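Local coordinates for dihydrodipicolinate synthase (Bacteroides thetaiotaomicron, PDB 4XKY), which probably condenses pyruvate with an aldehyde, or releases pyruvate in the reverse cleavage, through a Schiff-base intermediate, as DapA-family aldolases do, at residues 260-274 with 281-295. Residues are numbered along the deposited sequence; the frame is centred on the assembly and turned at random.
Sequences KGLKCALSLLGICSD and HKFEQRERGKIWKAL
Arg288 reaches from helix 285-298 to Ser267 and Leu268 of helix 257-268 and to Asp274 in the loop beyond it. Both helices belong to the C-terminal helical region after the TIM barrel of DapA-family enzymes. The short segments cross at -71°, their axes 9.6 Å apart. The Arg288 chain runs extended, CG anti to the backbone N (chi1 -179°), which carries the guanidinium past Cys264 to Ser267. Its CB and CG lie against Cys264 SG, CG at 3.7 Å. NE and CZ pass Leu268 CD2, which sits over one guanidinium face. NH2 and NH1 both donate, in plane, to Ser267 OG, NH1 at 3.2 Å. NH1 also makes a salt bridge to Asp274 OD2 at 2.9 Å, the carboxylate and guanidinium planes 71° apart. A leucine in place of Arg288 would probably leave Asp274 with the long bridge to Lys282 as its one salt bridge across these segments, and Ser267 OG without its two donors. Next to this polar cluster the packing is mostly apolar. Leu268 is a knob among Arg288, Ile291, Trp292 and Leu295, and Ile291 a knob among Gly261, Cys264, Ala265 and Leu268. Just before the N-cap of helix 285-298, the Phe283 ring has Glu287 CB over one face and Lys260 CB over the other, in a CH-pi contact 3.8 Å from the ring centroid. A water donates to both Asp274 OD2 and Phe283 O.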
ATOM      1  N   LYS A 260      23.530  -3.317  -7.264  1.00 25.83           N
ATOM      2  CA  LYS A 260      24.304  -3.508  -8.465  1.00 26.52           C
ATOM      3  C   LYS A 260      25.407  -2.474  -8.606  1.00 26.24           C
ATOM      4  O   LYS A 260      26.494  -2.792  -9.036  1.00 25.66           O
ATOM      5  CB  LYS A 260      23.392  -3.494  -9.684  1.00 27.65           C
ATOM      6  CG  LYS A 260      22.579  -4.757  -9.776  1.00 30.30           C
ATOM      7  CD  LYS A 260      21.240  -4.576 -10.457  1.00 33.73           C
ATOM      8  CE  LYS A 260      21.230  -4.961 -11.895  1.00 38.70           C
ATOM      9  NZ  LYS A 260      19.909  -5.589 -12.171  1.00 42.53           N
ATOM     10  N   GLY A 261      25.086  -1.227  -8.287  1.00 26.44           N
ATOM     11  CA  GLY A 261      26.038  -0.150  -8.369  1.00 26.25           C
ATOM     12  C   GLY A 261      27.141  -0.279  -7.353  1.00 26.42           C
ATOM     13  O   GLY A 261      28.327  -0.159  -7.698  1.00 27.02           O
ATOM     14  N   LEU A 262      26.761  -0.502  -6.101  1.00 25.59           N
ATOM     15  CA  LEU A 262      27.735  -0.744  -5.042  1.00 26.52           C
ATOM     16  C   LEU A 262      28.691  -1.866  -5.399  1.00 26.11           C
ATOM     17  O   LEU A 262      29.889  -1.714  -5.347  1.00 25.24           O
ATOM     18  CB  LEU A 262      27.013  -1.137  -3.763  1.00 26.86           C
ATOM     19  CG  LEU A 262      27.821  -1.188  -2.486  1.00 26.16           C
ATOM     20  CD1 LEU A 262      28.388   0.184  -2.199  1.00 25.86           C
ATOM     21  CD2 LEU A 262      26.925  -1.627  -1.334  1.00 26.20           C
ATOM     22  N   LYS A 263      28.149  -3.007  -5.791  1.00 25.41           N
ATOM     23  CA  LYS A 263      29.002  -4.139  -6.131  1.00 25.43           C
ATOM     24  C   LYS A 263      29.864  -3.873  -7.391  1.00 25.57           C
ATOM     25  O   LYS A 263      31.029  -4.255  -7.439  1.00 25.74           O
ATOM     26  CB  LYS A 263      28.173  -5.419  -6.255  1.00 24.77           C
ATOM     27  CG  LYS A 263      27.865  -6.092  -4.923  1.00 24.35           C
ATOM     28  CD  LYS A 263      27.477  -7.544  -5.163  1.00 24.33           C
ATOM     29  CE  LYS A 263      27.530  -8.362  -3.894  1.00 24.60           C
ATOM     30  NZ  LYS A 263      27.187  -9.803  -4.104  1.00 25.14           N
ATOM     31  N   CYS A 264      29.294  -3.221  -8.400  1.00 25.78           N
ATOM     32  CA  CYS A 264      30.064  -2.830  -9.573  1.00 26.02           C
ATOM     33  C   CYS A 264      31.257  -1.938  -9.143  1.00 26.81           C
ATOM     34  O   CYS A 264      32.429  -2.189  -9.505  1.00 25.58           O
ATOM     35  CB  CYS A 264      29.162  -2.097 -10.550  1.00 27.09           C
ATOM     36  SG  CYS A 264      29.980  -1.722 -12.093  1.00 28.35           S
ATOM     37  N   ALA A 265      30.953  -0.929  -8.326  1.00 25.96           N
ATOM     38  CA  ALA A 265      31.988  -0.020  -7.846  1.00 27.12           C
ATOM     39  C   ALA A 265      33.068  -0.757  -7.065  1.00 27.29           C
ATOM     40  O   ALA A 265      34.241  -0.469  -7.281  1.00 28.29           O
ATOM     41  CB  ALA A 265      31.410   1.085  -6.990  1.00 27.10           C
ATOM     42  N   LEU A 266      32.668  -1.679  -6.181  1.00 25.75           N
ATOM     43  CA  LEU A 266      33.614  -2.492  -5.401  1.00 27.16           C
ATOM     44  C   LEU A 266      34.590  -3.267  -6.301  1.00 28.46           C
ATOM     45  O   LEU A 266      35.788  -3.356  -5.997  1.00 30.27           O
ATOM     46  CB  LEU A 266      32.903  -3.437  -4.414  1.00 25.67           C
ATOM     47  CG  LEU A 266      32.203  -2.740  -3.232  1.00 26.36           C
ATOM     48  CD1 LEU A 266      31.374  -3.721  -2.423  1.00 25.78           C
ATOM     49  CD2 LEU A 266      33.129  -1.992  -2.283  1.00 26.61           C
ATOM     50  N   SER A 267      34.074  -3.782  -7.410  1.00 27.82           N
ATOM     51  CA  SER A 267      34.880  -4.495  -8.386  1.00 30.44           C
ATOM     52  C   SER A 267      35.860  -3.567  -9.126  1.00 30.69           C
ATOM     53  O   SER A 267      37.044  -3.883  -9.266  1.00 29.51           O
ATOM     54  CB  SER A 267      33.984  -5.232  -9.383  1.00 30.48           C
ATOM     55  OG  SER A 267      34.739  -5.576 -10.515  1.00 35.64           O
ATOM     56  N   LEU A 268      35.357  -2.414  -9.561  1.00 30.45           N
ATOM     57  CA  LEU A 268      36.170  -1.421 -10.246  1.00 31.63           C
ATOM     58  C   LEU A 268      37.245  -0.880  -9.322  1.00 32.36           C
ATOM     59  O   LEU A 268      38.346  -0.582  -9.747  1.00 33.07           O
ATOM     60  CB  LEU A 268      35.293  -0.285 -10.757  1.00 31.44           C
ATOM     61  CG  LEU A 268      34.490  -0.621 -12.012  1.00 31.19           C
ATOM     62  CD1 LEU A 268      33.397   0.402 -12.184  1.00 30.44           C
ATOM     63  CD2 LEU A 268      35.402  -0.658 -13.237  1.00 32.04           C
ATOM     64  N   LEU A 269      36.933  -0.810  -8.037  1.00 33.66           N
ATOM     65  CA  LEU A 269      37.930  -0.434  -7.039  1.00 34.69           C
ATOM     66  C   LEU A 269      38.960  -1.522  -6.670  1.00 34.97           C
ATOM     67  O   LEU A 269      39.834  -1.247  -5.869  1.00 39.18           O
ATOM     68  CB  LEU A 269      37.215   0.073  -5.789  1.00 33.73           C
ATOM     69  CG  LEU A 269      36.461   1.387  -5.976  1.00 33.80           C
ATOM     70  CD1 LEU A 269      35.509   1.561  -4.816  1.00 33.65           C
ATOM     71  CD2 LEU A 269      37.397   2.579  -6.041  1.00 35.37           C
ATOM     72  N   GLY A 270      38.894  -2.724  -7.251  1.00 33.65           N
ATOM     73  CA  GLY A 270      39.847  -3.800  -6.917  1.00 33.40           C
ATOM     74  C   GLY A 270      39.569  -4.534  -5.604  1.00 33.68           C
ATOM     75  O   GLY A 270      40.385  -5.305  -5.137  1.00 33.91           O
ATOM     76  N   ILE A 271      38.410  -4.317  -4.994  1.00 33.19           N
ATOM     77  CA  ILE A 271      38.138  -4.888  -3.654  1.00 33.38           C
ATOM     78  C   ILE A 271      37.546  -6.298  -3.723  1.00 32.45           C
ATOM     79  O   ILE A 271      38.113  -7.233  -3.163  1.00 31.84           O
ATOM     80  CB  ILE A 271      37.255  -3.947  -2.820  1.00 34.11           C
ATOM     81  CG1 ILE A 271      38.026  -2.654  -2.525  1.00 36.26           C
ATOM     82  CG2 ILE A 271      36.832  -4.607  -1.502  1.00 34.48           C
ATOM     83  CD1 ILE A 271      37.152  -1.413  -2.442  1.00 36.75           C
ATOM     84  N   CYS A 272      36.427  -6.466  -4.422  1.00 31.57           N
ATOM     85  CA  CYS A 272      35.825  -7.785  -4.532  1.00 32.35           C
ATOM     86  C   CYS A 272      35.010  -7.964  -5.808  1.00 31.81           C
ATOM     87  O   CYS A 272      34.852  -7.048  -6.593  1.00 30.89           O
ATOM     88  CB  CYS A 272      34.971  -8.099  -3.288  1.00 31.92           C
ATOM     89  SG  CYS A 272      33.493  -7.074  -3.116  1.00 32.41           S
ATOM     90  N   SER A 273      34.538  -9.181  -6.010  1.00 30.68           N
ATOM     91  CA  SER A 273      33.735  -9.517  -7.168  1.00 30.53           C
ATOM     92  C   SER A 273      32.462  -8.692  -7.189  1.00 29.16           C
ATOM     93  O   SER A 273      31.862  -8.386  -6.149  1.00 29.35           O
ATOM     94  CB  SER A 273      33.365 -10.987  -7.141  1.00 29.71           C
ATOM     95  OG  SER A 273      32.445 -11.285  -8.169  1.00 29.95           O
ATOM     96  N   ASP A 274      32.053  -8.326  -8.386  1.00 27.41           N
ATOM     97  CA  ASP A 274      30.776  -7.630  -8.548  1.00 27.22           C
ATOM     98  C   ASP A 274      29.619  -8.571  -8.779  1.00 26.37           C
ATOM     99  O   ASP A 274      28.493  -8.121  -9.044  1.00 28.20           O
ATOM    100  CB  ASP A 274      30.854  -6.632  -9.716  1.00 28.48           C
ATOM    101  CG  ASP A 274      31.408  -7.258 -10.993  1.00 30.16           C
ATOM    102  OD1 ASP A 274      31.841  -8.435 -10.989  1.00 32.82           O
ATOM    103  OD2 ASP A 274      31.396  -6.571 -12.025  1.00 31.78           O
ATOM    104  N   HIS A 281      21.165  -9.768 -11.749  1.00 30.45           N
ATOM    105  CA  HIS A 281      22.470 -10.005 -12.369  1.00 28.98           C
ATOM    106  C   HIS A 281      23.301  -8.733 -12.396  1.00 27.44           C
ATOM    107  O   HIS A 281      22.775  -7.631 -12.515  1.00 24.11           O
ATOM    108  CB  HIS A 281      22.323 -10.650 -13.761  1.00 32.09           C
ATOM    109  CG  HIS A 281      21.772  -9.741 -14.827  1.00 33.77           C
ATOM    110  ND1 HIS A 281      20.422  -9.512 -14.998  1.00 36.10           N
ATOM    111  CD2 HIS A 281      22.392  -9.056 -15.820  1.00 35.37           C
ATOM    112  CE1 HIS A 281      20.236  -8.690 -16.017  1.00 36.54           C
ATOM    113  NE2 HIS A 281      21.416  -8.409 -16.543  1.00 36.15           N
ATOM    114  N   LYS A 282      24.611  -8.887 -12.246  1.00 26.28           N
ATOM    115  CA  LYS A 282      25.508  -7.730 -12.218  1.00 24.96           C
ATOM    116  C   LYS A 282      25.401  -6.860 -13.485  1.00 24.31           C
ATOM    117  O   LYS A 282      25.054  -7.336 -14.541  1.00 22.90           O
ATOM    118  CB  LYS A 282      26.949  -8.188 -12.024  1.00 25.37           C
ATOM    119  CG  LYS A 282      27.487  -9.000 -13.192  1.00 26.18           C
ATOM    120  CD  LYS A 282      28.945  -9.360 -13.000  1.00 27.68           C
ATOM    121  CE  LYS A 282      29.570  -9.887 -14.284  1.00 28.49           C
ATOM    122  NZ  LYS A 282      30.943 -10.393 -13.982  1.00 29.65           N
ATOM    123  N   PHE A 283      25.719  -5.584 -13.334  1.00 24.47           N
ATOM    124  CA  PHE A 283      25.881  -4.684 -14.459  1.00 25.66           C
ATOM    125  C   PHE A 283      26.828  -5.206 -15.514  1.00 26.23           C
ATOM    126  O   PHE A 283      27.968  -5.544 -15.234  1.00 26.62           O
ATOM    127  CB  PHE A 283      26.411  -3.331 -13.996  1.00 25.78           C
ATOM    128  CG  PHE A 283      25.387  -2.457 -13.340  1.00 25.75           C
ATOM    129  CD1 PHE A 283      24.028  -2.565 -13.620  1.00 26.35           C
ATOM    130  CD2 PHE A 283      25.808  -1.470 -12.468  1.00 26.45           C
ATOM    131  CE1 PHE A 283      23.098  -1.711 -13.009  1.00 26.74           C
ATOM    132  CE2 PHE A 283      24.910  -0.626 -11.863  1.00 26.33           C
ATOM    133  CZ  PHE A 283      23.550  -0.748 -12.119  1.00 26.65           C
ATOM    134  N   GLU A 284      26.333  -5.213 -16.743  1.00 26.09           N
ATOM    135  CA  GLU A 284      27.117  -5.536 -17.907  1.00 27.26           C
ATOM    136  C   GLU A 284      27.957  -4.299 -18.335  1.00 28.54           C
ATOM    137  O   GLU A 284      27.985  -3.294 -17.628  1.00 29.15           O
ATOM    138  CB  GLU A 284      26.148  -6.061 -19.004  1.00 27.48           C
ATOM    139  CG  GLU A 284      25.483  -7.379 -18.597  1.00 27.17           C
ATOM    140  CD  GLU A 284      24.501  -7.971 -19.611  1.00 28.08           C
ATOM    141  OE1 GLU A 284      24.286  -7.404 -20.728  1.00 26.58           O
ATOM    142  OE2 GLU A 284      23.960  -9.062 -19.270  1.00 26.95           O
ATOM    143  N   GLN A 285      28.636  -4.389 -19.468  1.00 30.54           N
ATOM    144  CA  GLN A 285      29.610  -3.375 -19.946  1.00 35.41           C
ATOM    145  C   GLN A 285      29.118  -1.917 -19.924  1.00 34.87           C
ATOM    146  O   GLN A 285      29.812  -1.033 -19.423  1.00 33.40           O
ATOM    147  CB  GLN A 285      30.104  -3.747 -21.378  1.00 39.35           C
ATOM    148  CG  GLN A 285      31.252  -2.897 -21.956  1.00 43.91           C
ATOM    149  CD  GLN A 285      31.461  -3.075 -23.475  1.00 48.95           C
ATOM    150  OE1 GLN A 285      30.727  -2.501 -24.284  1.00 51.71           O
ATOM    151  NE2 GLN A 285      32.480  -3.851 -23.863  1.00 51.04           N
ATOM    152  N   ARG A 286      27.944  -1.659 -20.495  1.00 35.17           N
ATOM    153  CA  ARG A 286      27.424  -0.302 -20.518  1.00 36.47           C
ATOM    154  C   ARG A 286      27.218   0.323 -19.140  1.00 33.84           C
ATOM    155  O   ARG A 286      27.644   1.451 -18.887  1.00 32.07           O
ATOM    156  CB  ARG A 286      26.110  -0.207 -21.269  1.00 40.94           C
ATOM    157  CG  ARG A 286      25.845   1.234 -21.667  1.00 46.65           C
ATOM    158  CD  ARG A 286      24.778   1.342 -22.736  1.00 53.40           C
ATOM    159  NE  ARG A 286      23.513   0.857 -22.204  1.00 57.67           N
ATOM    160  CZ  ARG A 286      22.740   1.543 -21.367  1.00 64.79           C
ATOM    161  NH1 ARG A 286      23.090   2.756 -20.957  1.00 68.62           N
ATOM    162  NH2 ARG A 286      21.609   1.011 -20.928  1.00 69.62           N
ATOM    163  N   GLU A 287      26.530  -0.384 -18.261  1.00 31.73           N
ATOM    164  CA  GLU A 287      26.268   0.159 -16.943  1.00 31.11           C
ATOM    165  C   GLU A 287      27.583   0.225 -16.158  1.00 30.32           C
ATOM    166  O   GLU A 287      27.848   1.190 -15.446  1.00 32.14           O
ATOM    167  CB  GLU A 287      25.189  -0.652 -16.202  1.00 31.87           C
ATOM    168  CG  GLU A 287      23.780  -0.516 -16.798  1.00 33.20           C
ATOM    169  CD  GLU A 287      23.652  -1.193 -18.146  1.00 36.09           C
ATOM    170  OE1 GLU A 287      24.157  -2.322 -18.308  1.00 36.00           O
ATOM    171  OE2 GLU A 287      23.081  -0.577 -19.065  1.00 40.05           O
ATOM    172  N   ARG A 288      28.420  -0.787 -16.320  1.00 29.71           N
ATOM    173  CA  ARG A 288      29.700  -0.807 -15.657  1.00 31.49           C
ATOM    174  C   ARG A 288      30.523   0.420 -16.086  1.00 32.71           C
ATOM    175  O   ARG A 288      31.118   1.084 -15.245  1.00 32.91           O
ATOM    176  CB  ARG A 288      30.425  -2.115 -15.950  1.00 31.74           C
ATOM    177  CG  ARG A 288      31.768  -2.228 -15.282  1.00 32.68           C
ATOM    178  CD  ARG A 288      32.443  -3.532 -15.636  1.00 34.05           C
ATOM    179  NE  ARG A 288      33.770  -3.623 -15.036  1.00 34.33           N
ATOM    180  CZ  ARG A 288      34.021  -4.060 -13.804  1.00 36.02           C
ATOM    181  NH1 ARG A 288      33.032  -4.447 -12.999  1.00 35.45           N
ATOM    182  NH2 ARG A 288      35.283  -4.118 -13.381  1.00 36.63           N
ATOM    183  N   GLY A 289      30.504   0.732 -17.382  1.00 33.93           N
ATOM    184  CA  GLY A 289      31.103   1.970 -17.909  1.00 35.35           C
ATOM    185  C   GLY A 289      30.593   3.238 -17.241  1.00 35.09           C
ATOM    186  O   GLY A 289      31.357   4.155 -16.951  1.00 35.31           O
ATOM    187  N   LYS A 290      29.297   3.295 -16.986  1.00 34.00           N
ATOM    188  CA  LYS A 290      28.721   4.453 -16.322  1.00 33.95           C
ATOM    189  C   LYS A 290      29.135   4.547 -14.881  1.00 32.07           C
ATOM    190  O   LYS A 290      29.307   5.638 -14.355  1.00 31.98           O
ATOM    191  CB  LYS A 290      27.205   4.402 -16.342  1.00 36.13           C
ATOM    192  CG  LYS A 290      26.603   4.655 -17.703  1.00 40.96           C
ATOM    193  CD  LYS A 290      25.110   4.865 -17.568  1.00 45.17           C
ATOM    194  CE  LYS A 290      24.397   4.502 -18.844  1.00 50.58           C
ATOM    195  NZ  LYS A 290      24.587   5.538 -19.895  1.00 55.46           N
ATOM    196  N   ILE A 291      29.226   3.408 -14.205  1.00 29.86           N
ATOM    197  CA  ILE A 291      29.618   3.434 -12.823  1.00 28.11           C
ATOM    198  C   ILE A 291      31.079   3.897 -12.760  1.00 28.51           C
ATOM    199  O   ILE A 291      31.408   4.693 -11.928  1.00 27.78           O
ATOM    200  CB  ILE A 291      29.418   2.062 -12.124  1.00 27.09           C
ATOM    201  CG1 ILE A 291      27.926   1.733 -12.009  1.00 26.27           C
ATOM    202  CG2 ILE A 291      30.072   2.065 -10.750  1.00 26.68           C
ATOM    203  CD1 ILE A 291      27.186   2.445 -10.907  1.00 25.93           C
ATOM    204  N   TRP A 292      31.948   3.407 -13.641  1.00 30.29           N
ATOM    205  CA  TRP A 292      33.359   3.839 -13.651  1.00 32.96           C
ATOM    206  C   TRP A 292      33.477   5.374 -13.833  1.00 36.16           C
ATOM    207  O   TRP A 292      34.189   6.049 -13.081  1.00 35.95           O
ATOM    208  CB  TRP A 292      34.146   3.065 -14.724  1.00 33.07           C
ATOM    209  CG  TRP A 292      35.589   3.485 -14.903  1.00 34.15           C
ATOM    210  CD1 TRP A 292      36.162   3.923 -16.055  1.00 35.07           C
ATOM    211  CD2 TRP A 292      36.637   3.466 -13.915  1.00 34.25           C
ATOM    212  NE1 TRP A 292      37.493   4.200 -15.849  1.00 35.70           N
ATOM    213  CE2 TRP A 292      37.809   3.939 -14.541  1.00 36.10           C
ATOM    214  CE3 TRP A 292      36.686   3.129 -12.555  1.00 34.88           C
ATOM    215  CZ2 TRP A 292      39.042   4.071 -13.857  1.00 36.89           C
ATOM    216  CZ3 TRP A 292      37.913   3.261 -11.867  1.00 36.71           C
ATOM    217  CH2 TRP A 292      39.072   3.724 -12.530  1.00 36.70           C
ATOM    218  N   LYS A 293      32.748   5.913 -14.810  1.00 38.53           N
ATOM    219  CA  LYS A 293      32.674   7.370 -15.036  1.00 41.85           C
ATOM    220  C   LYS A 293      32.245   8.113 -13.785  1.00 38.63           C
ATOM    221  O   LYS A 293      32.819   9.143 -13.404  1.00 36.35           O
ATOM    222  CB  LYS A 293      31.677   7.672 -16.165  1.00 47.06           C
ATOM    223  CG  LYS A 293      31.380   9.148 -16.413  1.00 53.43           C
ATOM    224  CD  LYS A 293      32.635   9.895 -16.835  1.00 60.04           C
ATOM    225  CE  LYS A 293      32.349  11.313 -17.301  1.00 64.38           C
ATOM    226  NZ  LYS A 293      33.294  11.654 -18.398  1.00 68.58           N
ATOM    227  N   ALA A 294      31.200   7.609 -13.151  1.00 37.42           N
ATOM    228  CA  ALA A 294      30.755   8.179 -11.891  1.00 36.75           C
ATOM    229  C   ALA A 294      31.872   8.169 -10.832  1.00 36.62           C
ATOM    230  O   ALA A 294      32.046   9.159 -10.102  1.00 35.88           O
ATOM    231  CB  ALA A 294      29.542   7.427 -11.370  1.00 36.99           C
ATOM    232  N   LEU A 295      32.601   7.054 -10.734  1.00 34.74           N
ATOM    233  CA  LEU A 295      33.661   6.938  -9.738  1.00 35.77           C
ATOM    234  C   LEU A 295      34.775   7.920 -10.030  1.00 37.55           C
ATOM    235  O   LEU A 295      35.264   8.562  -9.119  1.00 35.91           O
ATOM    236  CB  LEU A 295      34.255   5.531  -9.668  1.00 35.50           C
ATOM    237  CG  LEU A 295      33.493   4.462  -8.889  1.00 34.60           C
ATOM    238  CD1 LEU A 295      34.159   3.115  -9.150  1.00 33.82           C
ATOM    239  CD2 LEU A 295      33.484   4.757  -7.390  1.00 34.45           C
TER
HETATM  240  O   HOH W   1      18.567  -8.019 -12.797  1.00 19.54           O
HETATM  241  O   HOH W   2      26.758  -5.145 -10.498  1.00 30.06           O
HETATM  242  O   HOH W   3      31.812 -11.275 -11.268  1.00 40.55           O
HETATM  243  O   HOH W   4      31.954  -7.588 -14.324  1.00 32.66           O
HETATM  244  O   HOH W   5      29.491  -4.909 -12.938  1.00 35.75           O